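Local atomic coordinates of ArsR family transcriptional regulator (Staphylococcus aureus, PDB entry 6CDB), a protein that probably represses transcription as a zinc-responsive DNA-binding protein of the ArsR family, working as a dimer that binds zinc ions. Residues 20-25 against 64-69; 27-32 against 89-94; 32-37 against 43-48. The protein carries 1 engineered substitution. One frame throughout, in Å; residues are numbered along the deposited sequence.

Contact 1: 20-25 against 64-69; sequences FKALGD and KSLHLV. Engineered in segment 64-69: Leu66 (natural residue Val).
Flat groups play little part where Ala22 and Leu23 meet Leu66 and Leu68. The imidazole of His67 stands apart from segment 20-25. One of its faces has the carbonyl oxygen of Lys64 above it, sitting over the border of the ring rather than its middle. The contact itself is made by aliphatic branches. The methyl carbon CB of Ala22 lies 3.4 Å from CD1 of Leu66, closer than usual for two carbons. Leu66 is engineered, the natural residue being valine. Its CG lies beside the backbone N (chi1 -65°), and the extended branch then carries CD1 out to Ala22. The second pair is looser. Leu68 sends CD1 to the branch point CG of Leu23 at 4.1 Å, and the two side chains slant across each other. Leu23 also packs on Ile29 and Met32 of the next helix, and on Phe20 of the second subunit.

The backbones on both sides are turning out of helices. Gly24 is the centre of an inverse gamma turn, and Asp25 then takes the N-cap position of the following helix. On the other side His67, with positive phi (60°), is the C-prime residue of a Schellman motif. His67 N bonds to Lys64 O at 2.8 Å, and Leu68 N bonds to Leu63 O. This turn leaves His67 O bonded to NE2 of His97 of the second subunit. His97 is a zinc ligand, so the bond ties the end of helix 53-65 to the metal site and may help pass on the effect of zinc. A helix closed by a Schellman turn and running into strand 69-74 fits the step from recognition helix to wing in the ArsR winged helix-turn-helix fold.

Contact 2: 27-32 against 89-94; sequences NRIRIM and TMLKQA
Within segment 89-94, Leu91 makes the apolar contacts to segment 27-32, reaching Ile29 and Met32 with its two methyl branches. Leu91 CD2 packs on Met32, 3.9 Å from Met32 CB. Leu91 CD2 also lies 3.4 Å from the carbonyl oxygen Met32 O, so the methyl group rests on helix backbone as well as on side chain. Leu91 CD1 takes the other direction and meets CD1 of Ile29 at 4.2 Å. The fork faces helix 26-37 because CG of Leu91 stands opposite the backbone N (chi1 -174°). Met32 is folded at chi2 and chi3, and its side chain continues toward Leu23, Leu63 and Leu68. All three touching residues are buried.

Helix 85-99 is the C-terminal helix of the winged-helix subunit and lines the dimer interface. Met90 packs there on Met90 of the second subunit. The zinc ligand His97 lies further along the same helix. Leu91 is one point where this helix packs on helix 26-37 of the winged-helix core.

Polar interactions run within helix 26-37 and from its sides. Asn27 OD1 is approached by the edge of the Arg30 guanidinium, in the plane of that group. The bond from Arg30 NH2 to Asn27 OD1 is 3.2 Å long and fairly straight (163° at the hydrogen), while the one from NE is weak. The donor NH2 is tilted 34° from the carbonyl plane of Asn27. Arg30 NH1 also bonds to Leu49 O. Lys92 NZ makes a weak hydrogen bond to Ser36 O, a polar link between the two helices.

Contact 3: 32-37 against 43-48; sequences MELLSV and GHISHQ
Beside Leu34 and Leu35, which pack on Ile45, the carbonyl oxygen of Glu33 takes two hydrogen bonds. Ser36 OG donates one to Glu33 O at 2.7 Å, in the carbonyl plane and on a lone pair. Val37 N donates the other to Glu33 O at 3.1 Å. The Ser36 hydroxyl is therefore turned back onto its own helix, near that helix's end.

The contact with segment 43-48 is apolar and centres on Leu34. Its CG is anti to the backbone N (chi1 -171°), which sends the forked end out to the second helix. Leu34 CD1 meets the aliphatic root of Gln48, 3.8 Å from Gln48 CB and about as near to its CG. The Gln48 chain bends at chi2, and its amide turns off from segment 32-37. CD2 of Leu34 goes to Ile45, 4.0 Å from CG1. Leu34 CD2 also lies at the edge of the His44 ring, near its plane, 4.3 Å from His44 ND1. Leu34 thus fits between three residues of one helix. A second, deeper layer is formed by Leu35, whose CD2 lies 4.1 Å from CD1 of Ile45. Those two side chains meet at about a right angle.

The axes of segments 32-37 and 43-48 approach to 11.0 Å, with 119° between their directions, so this is a steep crossing. It belongs to the helical core of the winged helix-turn-helix domain. Ile45 also packs on Val56 of helix 53-65, and Ser46 OG bonds to Leu51 O in the turn between helix 42-49 and helix 53-65. Leu35 rests on Val69 and Leu82 of the two longer strands, while Ser36 touches Leu91 of helix 85-99.

Helix 26-37 joins the three contacts. Contacts 2 and 3 both use it and share Met32, with centres about 11 Å apart. The centre of contact 1 lies about 10 Å from that of contact 2 and about 15 Å from that of contact 3, and contact 1 reaches this helix through Leu23 and Val69. Along the chain contact 3 is local and nested inside the loops closed by the other two. The segments of contacts 1 and 2 alternate. Contact 3 joins helices 26-37 and 42-49 within the winged helix-turn-helix. Contacts 1 and 2 bring in helices 10-23 and 85-99. Side-chain packing thus links the dimer interface to the helix-turn-helix.

Contact 1: 20-25 against 64-69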
loop_
_atom_site.group_PDB
_atom_site.type_symbol
_atom_site.label_atom_id
_atom_site.label_comp_id
_atom_site.label_asym_id
_atom_site.label_seq_id
_atom_site.Cartn_x
_atom_site.Cartn_y
_atom_site.Cartn_z
ATOM N N PHE A 20 3.495 -3.737 -1.683
ATOM C CA PHE A 20 3.736 -2.299 -1.585
ATOM C C PHE A 20 4.893 -1.857 -2.476
ATOM O O PHE A 20 4.891 -0.731 -2.989
ATOM C CB PHE A 20 4.006 -1.908 -0.132
ATOM C CG PHE A 20 2.784 -1.966 0.747
ATOM C CD1 PHE A 20 1.641 -1.268 0.410
ATOM C CD2 PHE A 20 2.774 -2.741 1.894
ATOM C CE1 PHE A 20 0.497 -1.323 1.221
ATOM C CE2 PHE A 20 1.638 -2.806 2.712
ATOM C CZ PHE A 20 0.493 -2.096 2.360
ATOM N N LYS A 21 5.895 -2.714 -2.655
ATOM C CA LYS A 21 6.990 -2.379 -3.558
ATOM C C LYS A 21 6.484 -2.218 -4.982
ATOM O O LYS A 21 6.813 -1.241 -5.662
ATOM C CB LYS A 21 8.081 -3.451 -3.491
ATOM C CG LYS A 21 9.151 -3.151 -2.486
ATOM C CD LYS A 21 10.193 -4.260 -2.447
ATOM C CE LYS A 21 11.276 -3.941 -1.433
ATOM N NZ LYS A 21 12.167 -5.105 -1.229
ATOM N N ALA A 22 5.655 -3.158 -5.443
ATOM C CA ALA A 22 5.106 -3.050 -6.791
ATOM C C ALA A 22 4.196 -1.838 -6.928
ATOM O O ALA A 22 4.161 -1.198 -7.986
ATOM C CB ALA A 22 4.347 -4.321 -7.151
ATOM N N LEU A 23 3.439 -1.507 -5.884
ATOM C CA LEU A 23 2.583 -0.335 -5.995
ATOM C C LEU A 23 3.342 0.971 -5.824
ATOM O O LEU A 23 2.740 2.035 -5.982
ATOM C CB LEU A 23 1.444 -0.404 -4.966
ATOM C CG LEU A 23 0.388 -1.490 -5.149
ATOM C CD1 LEU A 23 -0.464 -1.578 -3.902
ATOM C CD2 LEU A 23 -0.484 -1.182 -6.377
ATOM N N GLY A 24 4.626 0.932 -5.464
ATOM C CA GLY A 24 5.385 2.162 -5.342
ATOM C C GLY A 24 5.841 2.665 -6.707
ATOM O O GLY A 24 7.035 2.823 -6.951
ATOM N N ASP A 25 4.895 2.918 -7.603
ATOM C CA ASP A 25 5.198 3.266 -8.992
ATOM C C ASP A 25 4.063 4.141 -9.501
ATOM O O ASP A 25 2.910 3.702 -9.492
ATOM C CB ASP A 25 5.349 1.997 -9.843
ATOM C CG ASP A 25 5.659 2.292 -11.311
ATOM O OD1 ASP A 25 6.754 1.926 -11.778
ATOM O OD2 ASP A 25 4.807 2.864 -12.007
ATOM N N LYS A 64 -0.619 -8.633 -11.978
ATOM C CA LYS A 64 -1.362 -9.889 -11.932
ATOM C C LYS A 64 -0.582 -10.961 -11.172
ATOM O O LYS A 64 -1.163 -11.708 -10.372
ATOM C CB LYS A 64 -1.697 -10.365 -13.348
ATOM C CG LYS A 64 -2.656 -11.554 -13.377
ATOM C CD LYS A 64 -2.636 -12.294 -14.715
ATOM C CE LYS A 64 -3.368 -11.528 -15.789
ATOM N NZ LYS A 64 -3.366 -12.240 -17.107
ATOM N N SER A 65 0.736 -11.040 -11.391
ATOM C CA SER A 65 1.523 -12.047 -10.684
ATOM C C SER A 65 1.434 -11.881 -9.170
ATOM O O SER A 65 1.615 -12.854 -8.430
ATOM C CB SER A 65 2.982 -11.985 -11.126
ATOM O OG SER A 65 3.627 -10.877 -10.529
ATOM N N LEU A 66 1.167 -10.666 -8.693
ATOM C CA LEU A 66 1.016 -10.397 -7.272
ATOM C C LEU A 66 -0.439 -10.395 -6.832
ATOM O O LEU A 66 -0.732 -9.977 -5.708
ATOM C CB LEU A 66 1.673 -9.065 -6.912
ATOM C CG LEU A 66 3.190 -9.044 -7.094
ATOM C CD1 LEU A 66 3.705 -7.655 -6.840
ATOM C CD2 LEU A 66 3.855 -10.032 -6.164
ATOM N N HIS A 67 -1.350 -10.852 -7.691
ATOM C CA HIS A 67 -2.772 -10.954 -7.365
ATOM C C HIS A 67 -3.363 -9.602 -7.010
ATOM O O HIS A 67 -4.247 -9.504 -6.160
ATOM C CB HIS A 67 -3.026 -11.959 -6.238
ATOM C CG HIS A 67 -2.527 -13.332 -6.551
ATOM N ND1 HIS A 67 -3.143 -14.154 -7.472
ATOM C CD2 HIS A 67 -1.455 -14.016 -6.092
ATOM C CE1 HIS A 67 -2.474 -15.289 -7.561
ATOM N NE2 HIS A 67 -1.445 -15.231 -6.734
ATOM N N LEU A 68 -2.888 -8.552 -7.673
ATOM C CA LEU A 68 -3.446 -7.218 -7.496
ATOM C C LEU A 68 -4.465 -6.850 -8.570
ATOM O O LEU A 68 -5.348 -6.025 -8.312
ATOM C CB LEU A 68 -2.315 -6.180 -7.460
ATOM C CG LEU A 68 -1.367 -6.404 -6.263
ATOM C CD1 LEU A 68 -0.223 -5.418 -6.300
ATOM C CD2 LEU A 68 -2.132 -6.313 -4.947
ATOM N N VAL A 69 -4.358 -7.430 -9.769
ATOM C CA VAL A 69 -5.391 -7.332 -10.791
ATOM C C VAL A 69 -5.677 -8.738 -11.291
ATOM O O VAL A 69 -4.880 -9.657 -11.113
ATOM C CB VAL A 69 -4.987 -6.426 -11.977
ATOM C CG1 VAL A 69 -4.715 -5.008 -11.497
ATOM C CG2 VAL A 69 -3.763 -7.008 -12.700
#

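Contact 2: 27-32 against 89-94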
loop_
_atom_site.group_PDB
_atom_site.type_symbol
_atom_site.label_atom_id
_atom_site.label_comp_id
_atom_site.label_asym_id
_atom_site.label_seq_id
_atom_site.Cartn_x
_atom_site.Cartn_y
_atom_site.Cartn_z
ATOM N N ASN A 27 2.941 5.260 -12.416
ATOM C CA ASN A 27 2.102 4.777 -13.505
ATOM C C ASN A 27 1.280 3.568 -13.086
ATOM O O ASN A 27 0.130 3.420 -13.514
ATOM C CB ASN A 27 2.965 4.453 -14.730
ATOM C CG ASN A 27 3.322 5.692 -15.523
ATOM O OD1 ASN A 27 2.566 6.667 -15.533
ATOM N ND2 ASN A 27 4.482 5.669 -16.187
ATOM N N ARG A 28 1.854 2.687 -12.263
ATOM C CA ARG A 28 1.078 1.566 -11.740
ATOM C C ARG A 28 -0.053 2.050 -10.844
ATOM O O ARG A 28 -1.146 1.484 -10.866
ATOM C CB ARG A 28 1.974 0.593 -10.974
ATOM C CG ARG A 28 2.859 -0.245 -11.870
ATOM C CD ARG A 28 3.489 -1.403 -11.110
ATOM N NE ARG A 28 4.652 -1.859 -11.854
ATOM C CZ ARG A 28 5.898 -1.762 -11.422
ATOM N NH1 ARG A 28 6.152 -1.285 -10.205
ATOM N NH2 ARG A 28 6.889 -2.179 -12.205
ATOM N N ILE A 29 0.189 3.093 -10.051
ATOM C CA ILE A 29 -0.893 3.684 -9.269
ATOM C C ILE A 29 -1.964 4.270 -10.189
ATOM O O ILE A 29 -3.165 4.176 -9.905
ATOM C CB ILE A 29 -0.327 4.733 -8.297
ATOM C CG1 ILE A 29 0.438 4.033 -7.159
ATOM C CG2 ILE A 29 -1.437 5.623 -7.739
ATOM C CD1 ILE A 29 -0.397 2.952 -6.441
ATOM N N ARG A 30 -1.556 4.870 -11.311
ATOM C CA ARG A 30 -2.550 5.429 -12.227
ATOM C C ARG A 30 -3.391 4.330 -12.861
ATOM O O ARG A 30 -4.622 4.465 -13.003
ATOM C CB ARG A 30 -1.863 6.274 -13.305
ATOM C CG ARG A 30 -1.364 7.625 -12.812
ATOM C CD ARG A 30 -1.430 8.636 -13.948
ATOM N NE ARG A 30 -0.474 8.307 -14.993
ATOM C CZ ARG A 30 -0.633 8.565 -16.291
ATOM N NH1 ARG A 30 -1.737 9.161 -16.754
ATOM N NH2 ARG A 30 0.325 8.212 -17.130
ATOM N N ILE A 31 -2.747 3.235 -13.253
ATOM C CA ILE A 31 -3.482 2.087 -13.776
ATOM C C ILE A 31 -4.452 1.558 -12.721
ATOM O O ILE A 31 -5.628 1.291 -13.009
ATOM C CB ILE A 31 -2.500 0.996 -14.234
ATOM C CG1 ILE A 31 -1.648 1.496 -15.414
ATOM C CG2 ILE A 31 -3.247 -0.301 -14.562
ATOM C CD1 ILE A 31 -0.538 0.541 -15.805
ATOM N N MET A 32 -3.969 1.395 -11.481
ATOM C CA MET A 32 -4.812 0.822 -10.433
ATOM C C MET A 32 -5.989 1.728 -10.109
ATOM O O MET A 32 -7.093 1.245 -9.849
ATOM C CB MET A 32 -4.000 0.568 -9.166
ATOM C CG MET A 32 -2.902 -0.480 -9.293
ATOM S SD MET A 32 -3.498 -2.167 -9.350
ATOM C CE MET A 32 -3.818 -2.413 -7.595
ATOM N N THR A 89 -10.148 -1.835 -1.503
ATOM C CA THR A 89 -10.257 -1.107 -0.248
ATOM C C THR A 89 -8.913 -0.502 0.133
ATOM O O THR A 89 -8.828 0.692 0.442
ATOM C CB THR A 89 -10.784 -2.019 0.862
ATOM O OG1 THR A 89 -12.119 -2.459 0.542
ATOM C CG2 THR A 89 -10.813 -1.270 2.176
ATOM N N MET A 90 -7.851 -1.313 0.102
ATOM C CA MET A 90 -6.498 -0.807 0.322
ATOM C C MET A 90 -6.231 0.461 -0.488
ATOM O O MET A 90 -5.811 1.493 0.062
ATOM C CB MET A 90 -5.494 -1.901 -0.042
ATOM C CG MET A 90 -4.026 -1.518 0.114
ATOM S SD MET A 90 -2.978 -2.759 -0.670
ATOM C CE MET A 90 -4.104 -4.152 -0.658
ATOM N N LEU A 91 -6.504 0.406 -1.798
ATOM C CA LEU A 91 -6.171 1.521 -2.686
ATOM C C LEU A 91 -7.006 2.762 -2.387
ATOM O O LEU A 91 -6.460 3.866 -2.241
ATOM C CB LEU A 91 -6.366 1.107 -4.142
ATOM C CG LEU A 91 -5.915 2.160 -5.147
ATOM C CD1 LEU A 91 -4.385 2.267 -5.167
ATOM C CD2 LEU A 91 -6.496 1.859 -6.528
ATOM N N LYS A 92 -8.337 2.607 -2.326
ATOM C CA LYS A 92 -9.215 3.754 -2.073
ATOM C C LYS A 92 -8.979 4.364 -0.691
ATOM O O LYS A 92 -9.058 5.590 -0.530
ATOM C CB LYS A 92 -10.689 3.344 -2.254
ATOM C CG LYS A 92 -11.073 3.165 -3.729
ATOM C CD LYS A 92 -12.409 2.448 -3.926
ATOM C CE LYS A 92 -12.734 2.366 -5.418
ATOM N NZ LYS A 92 -13.610 1.203 -5.750
ATOM N N GLN A 93 -8.699 3.537 0.327
ATOM C CA GLN A 93 -8.370 4.094 1.635
ATOM C C GLN A 93 -7.086 4.906 1.574
ATOM O O GLN A 93 -7.000 5.987 2.170
ATOM C CB GLN A 93 -8.245 2.992 2.695
ATOM C CG GLN A 93 -9.578 2.252 2.976
ATOM C CD GLN A 93 -10.475 2.979 3.967
ATOM O OE1 GLN A 93 -10.001 3.511 4.973
ATOM N NE2 GLN A 93 -11.789 2.996 3.689
ATOM N N ALA A 94 -6.073 4.397 0.857
ATOM C CA ALA A 94 -4.831 5.158 0.697
ATOM C C ALA A 94 -5.069 6.483 -0.031
ATOM O O ALA A 94 -4.544 7.526 0.378
ATOM C CB ALA A 94 -3.793 4.316 -0.046
#

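Contact 3: 32-37 against 43-48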
loop_
_atom_site.group_PDB
_atom_site.type_symbol
_atom_site.label_atom_id
_atom_site.label_comp_id
_atom_site.label_asym_id
_atom_site.label_seq_id
_atom_site.Cartn_x
_atom_site.Cartn_y
_atom_site.Cartn_z
ATOM N N MET A 32 -3.969 1.395 -11.481
ATOM C CA MET A 32 -4.812 0.822 -10.433
ATOM C C MET A 32 -5.989 1.728 -10.109
ATOM O O MET A 32 -7.093 1.245 -9.849
ATOM C CB MET A 32 -4.000 0.568 -9.166
ATOM C CG MET A 32 -2.902 -0.480 -9.293
ATOM S SD MET A 32 -3.498 -2.167 -9.350
ATOM C CE MET A 32 -3.818 -2.413 -7.595
ATOM N N GLU A 33 -5.770 3.042 -10.079
ATOM C CA GLU A 33 -6.878 3.949 -9.809
ATOM C C GLU A 33 -7.912 3.891 -10.936
ATOM O O GLU A 33 -9.127 3.846 -10.674
ATOM C CB GLU A 33 -6.338 5.363 -9.597
ATOM C CG GLU A 33 -7.327 6.347 -8.983
ATOM C CD GLU A 33 -8.186 7.038 -10.023
ATOM O OE1 GLU A 33 -7.730 7.145 -11.179
ATOM O OE2 GLU A 33 -9.311 7.457 -9.685
ATOM N N LEU A 34 -7.451 3.841 -12.194
ATOM C CA LEU A 34 -8.383 3.677 -13.312
ATOM C C LEU A 34 -9.241 2.426 -13.130
ATOM O O LEU A 34 -10.471 2.461 -13.291
ATOM C CB LEU A 34 -7.603 3.621 -14.637
ATOM C CG LEU A 34 -8.332 3.670 -15.986
ATOM C CD1 LEU A 34 -7.386 4.164 -17.086
ATOM C CD2 LEU A 34 -8.913 2.311 -16.368
ATOM N N LEU A 35 -8.600 1.301 -12.804
ATOM C CA LEU A 35 -9.335 0.054 -12.602
ATOM C C LEU A 35 -10.247 0.128 -11.388
ATOM O O LEU A 35 -11.277 -0.561 -11.347
ATOM C CB LEU A 35 -8.353 -1.112 -12.458
ATOM C CG LEU A 35 -7.548 -1.386 -13.732
ATOM C CD1 LEU A 35 -6.484 -2.440 -13.498
ATOM C CD2 LEU A 35 -8.499 -1.819 -14.834
ATOM N N SER A 36 -9.886 0.950 -10.398
ATOM C CA SER A 36 -10.726 1.142 -9.221
ATOM C C SER A 36 -12.014 1.862 -9.578
ATOM O O SER A 36 -13.049 1.629 -8.941
ATOM C CB SER A 36 -9.965 1.919 -8.147
ATOM O OG SER A 36 -10.164 3.311 -8.271
ATOM N N VAL A 37 -11.971 2.743 -10.577
ATOM C CA VAL A 37 -13.203 3.347 -11.081
ATOM C C VAL A 37 -13.966 2.370 -11.971
ATOM O O VAL A 37 -15.173 2.173 -11.802
ATOM C CB VAL A 37 -12.890 4.657 -11.824
ATOM C CG1 VAL A 37 -14.163 5.227 -12.482
ATOM C CG2 VAL A 37 -12.262 5.670 -10.869
ATOM N N GLY A 43 -6.103 -1.701 -24.265
ATOM C CA GLY A 43 -6.227 -0.580 -25.187
ATOM C C GLY A 43 -6.866 0.636 -24.545
ATOM O O GLY A 43 -6.417 1.769 -24.745
ATOM N N HIS A 44 -7.897 0.418 -23.733
ATOM C CA HIS A 44 -8.554 1.542 -23.078
ATOM C C HIS A 44 -7.667 2.169 -22.008
ATOM O O HIS A 44 -7.605 3.401 -21.894
ATOM C CB HIS A 44 -9.880 1.096 -22.470
ATOM C CG HIS A 44 -10.598 2.192 -21.751
ATOM N ND1 HIS A 44 -10.560 2.334 -20.380
ATOM C CD2 HIS A 44 -11.350 3.221 -22.215
ATOM C CE1 HIS A 44 -11.268 3.393 -20.028
ATOM N NE2 HIS A 44 -11.761 3.946 -21.122
ATOM N N ILE A 45 -6.988 1.346 -21.202
ATOM C CA ILE A 45 -6.070 1.878 -20.195
ATOM C C ILE A 45 -4.992 2.710 -20.865
ATOM O O ILE A 45 -4.717 3.853 -20.475
ATOM C CB ILE A 45 -5.449 0.732 -19.376
ATOM C CG1 ILE A 45 -6.529 -0.052 -18.615
ATOM C CG2 ILE A 45 -4.365 1.278 -18.424
ATOM C CD1 ILE A 45 -6.052 -1.401 -18.086
ATOM N N SER A 46 -4.371 2.137 -21.899
ATOM C CA SER A 46 -3.318 2.809 -22.644
ATOM C C SER A 46 -3.799 4.151 -23.185
ATOM O O SER A 46 -3.148 5.185 -22.984
ATOM C CB SER A 46 -2.854 1.891 -23.769
ATOM O OG SER A 46 -2.432 2.652 -24.880
ATOM N N HIS A 47 -4.963 4.155 -23.847
ATOM C CA HIS A 47 -5.487 5.396 -24.415
ATOM C C HIS A 47 -5.790 6.423 -23.329
ATOM O O HIS A 47 -5.401 7.592 -23.436
ATOM C CB HIS A 47 -6.743 5.100 -25.225
ATOM C CG HIS A 47 -7.394 6.324 -25.779
ATOM N ND1 HIS A 47 -8.566 6.839 -25.269
ATOM C CD2 HIS A 47 -7.024 7.150 -26.786
ATOM C CE1 HIS A 47 -8.906 7.915 -25.955
ATOM N NE2 HIS A 47 -7.986 8.127 -26.880
ATOM N N GLN A 48 -6.469 5.997 -22.262
ATOM C CA GLN A 48 -6.890 6.929 -21.221
ATOM C C GLN A 48 -5.698 7.550 -20.500
ATOM O O GLN A 48 -5.708 8.752 -20.206
ATOM C CB GLN A 48 -7.812 6.217 -20.226
ATOM C CG GLN A 48 -8.575 7.158 -19.298
ATOM C CD GLN A 48 -9.042 8.434 -20.008
ATOM O OE1 GLN A 48 -9.989 8.412 -20.807
ATOM N NE2 GLN A 48 -8.368 9.555 -19.720
#